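Local atomic coordinates of endonuclease IV (Thermus thermophilus, PDB entry 3AAM), a protein that cleaves phosphodiester bonds at apurinic or apyrimidinic sites during DNA repair and also has a 3'-5' exonuclease activity. Residues Glu52-Arg55 with Ala56-Ala60. Sequence-based numbering, arbitrary orientation.
Sequences EAFR and ALREA
F54 and R58, one turn apart on the same helix, illustrate how an i/i+4 pair packs an arginine's chain against a buried ring. CG of R58 lies over one face of the ring, 4.1 Å above its plane and displaced toward the rim. Farther out, NE of R58 comes to 3.6 Å from CE2 of F54, and the guanidinium and ring planes stay inclined by 37°. The path follows from the torsions: CG of F54 stands anti to the backbone N (chi1 -178°), which carries the ring toward the next turn, while the R58 chain bends at chi2 and chi3 and slants across it. Beneath the side chains R58 N donates to F54 O over 2.9 Å, and E59 N reaches R55 O over 2.9 Å in a nearly straight bond (170°). CG of E59 lies 3.1 Å from that same R55 O, and the carboxylate carbon CD stays close to it as well. E52, its chain bent at chi2, brings OE2 to 3.5 Å from CB of A56. On the flank of the helix, CG and CD1 of L57 rest against A53 O, which also accepts from L57 N.

The second shell fixes the polar ends. NH2 of R58 donates to L64 O, and NE of R55, at the end of an extended chain, donates to L99 O. With an alanine in place of R58, L64 O would probably lose this donor and the F54 face the aliphatic chain that packs on it. F54 itself is buried against V16 and V20 of helix 15-26 and F31 of strand 31-34. The whole is regular i to i+4 alpha-helical packing, in the helix of a beta-alpha-beta unit (strand 31-34, helix 48-60, strand 66-69) on the outside of the TIM barrel, away from the manganese site.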
loop_
_atom_site.group_PDB
_atom_site.type_symbol
_atom_site.label_atom_id
_atom_site.label_comp_id
_atom_site.label_asym_id
_atom_site.label_seq_id
_atom_site.Cartn_x
_atom_site.Cartn_y
_atom_site.Cartn_z
ATOM N N GLU A 52 2.656 -10.763 -20.718
ATOM C CA GLU A 52 2.533 -12.216 -20.763
ATOM C C GLU A 52 3.504 -12.884 -19.795
ATOM O O GLU A 52 3.145 -13.836 -19.106
ATOM C CB GLU A 52 2.793 -12.716 -22.190
ATOM C CG GLU A 52 2.471 -14.190 -22.455
ATOM C CD GLU A 52 3.504 -15.156 -21.895
ATOM O OE1 GLU A 52 4.717 -14.878 -22.015
ATOM O OE2 GLU A 52 3.104 -16.206 -21.346
ATOM N N ALA A 53 4.733 -12.382 -19.746
ATOM C CA ALA A 53 5.747 -12.943 -18.860
ATOM C C ALA A 53 5.365 -12.764 -17.393
ATOM O O ALA A 53 5.493 -13.688 -16.592
ATOM C CB ALA A 53 7.098 -12.293 -19.136
ATOM N N PHE A 54 4.888 -11.572 -17.052
ATOM C CA PHE A 54 4.481 -11.261 -15.685
ATOM C C PHE A 54 3.374 -12.212 -15.233
ATOM O O PHE A 54 3.474 -12.850 -14.185
ATOM C CB PHE A 54 3.976 -9.818 -15.611
ATOM C CG PHE A 54 3.570 -9.384 -14.230
ATOM C CD1 PHE A 54 4.509 -8.867 -13.345
ATOM C CD2 PHE A 54 2.253 -9.510 -13.810
ATOM C CE1 PHE A 54 4.139 -8.481 -12.059
ATOM C CE2 PHE A 54 1.873 -9.128 -12.527
ATOM C CZ PHE A 54 2.818 -8.613 -11.651
ATOM N N ARG A 55 2.315 -12.296 -16.028
ATOM C CA ARG A 55 1.196 -13.168 -15.705
ATOM C C ARG A 55 1.595 -14.638 -15.634
ATOM O O ARG A 55 1.219 -15.343 -14.703
ATOM C CB ARG A 55 0.075 -12.990 -16.735
ATOM C CG ARG A 55 -0.686 -11.674 -16.619
ATOM C CD ARG A 55 -1.728 -11.548 -17.723
ATOM N NE ARG A 55 -2.589 -10.382 -17.540
ATOM C CZ ARG A 55 -3.814 -10.428 -17.024
ATOM N NH1 ARG A 55 -4.521 -9.315 -16.894
ATOM N NH2 ARG A 55 -4.339 -11.587 -16.649
ATOM N N ALA A 56 2.355 -15.103 -16.622
ATOM C CA ALA A 56 2.778 -16.500 -16.655
ATOM C C ALA A 56 3.655 -16.846 -15.460
ATOM O O ALA A 56 3.482 -17.892 -14.834
ATOM C CB ALA A 56 3.518 -16.792 -17.954
ATOM N N LEU A 57 4.604 -15.968 -15.149
ATOM C CA LEU A 57 5.493 -16.198 -14.021
ATOM C C LEU A 57 4.714 -16.193 -12.711
ATOM O O LEU A 57 4.934 -17.042 -11.846
ATOM C CB LEU A 57 6.594 -15.133 -13.989
ATOM C CG LEU A 57 7.682 -15.264 -15.059
ATOM C CD1 LEU A 57 8.505 -13.983 -15.119
ATOM C CD2 LEU A 57 8.571 -16.467 -14.738
ATOM N N ARG A 58 3.791 -15.245 -12.565
ATOM C CA ARG A 58 2.996 -15.160 -11.346
ATOM C C ARG A 58 2.141 -16.401 -11.131
ATOM O O ARG A 58 2.147 -16.998 -10.057
ATOM C CB ARG A 58 2.082 -13.932 -11.380
ATOM C CG ARG A 58 2.650 -12.707 -10.698
ATOM C CD ARG A 58 1.623 -12.089 -9.759
ATOM N NE ARG A 58 0.416 -11.662 -10.461
ATOM C CZ ARG A 58 -0.676 -11.193 -9.860
ATOM N NH1 ARG A 58 -1.724 -10.825 -10.582
ATOM N NH2 ARG A 58 -0.728 -11.102 -8.539
ATOM N N GLU A 59 1.403 -16.786 -12.162
ATOM C CA GLU A 59 0.527 -17.944 -12.075
ATOM C C GLU A 59 1.267 -19.261 -11.832
ATOM O O GLU A 59 0.748 -20.155 -11.162
ATOM C CB GLU A 59 -0.321 -18.020 -13.347
ATOM C CG GLU A 59 -1.205 -16.786 -13.525
ATOM C CD GLU A 59 -1.746 -16.627 -14.932
ATOM O OE1 GLU A 59 -2.456 -15.628 -15.180
ATOM O OE2 GLU A 59 -1.464 -17.491 -15.788
ATOM N N ALA A 60 2.484 -19.371 -12.357
ATOM C CA ALA A 60 3.276 -20.589 -12.200
ATOM C C ALA A 60 3.849 -20.764 -10.797
ATOM O O ALA A 60 4.111 -21.884 -10.363
ATOM C CB ALA A 60 4.408 -20.604 -13.218
#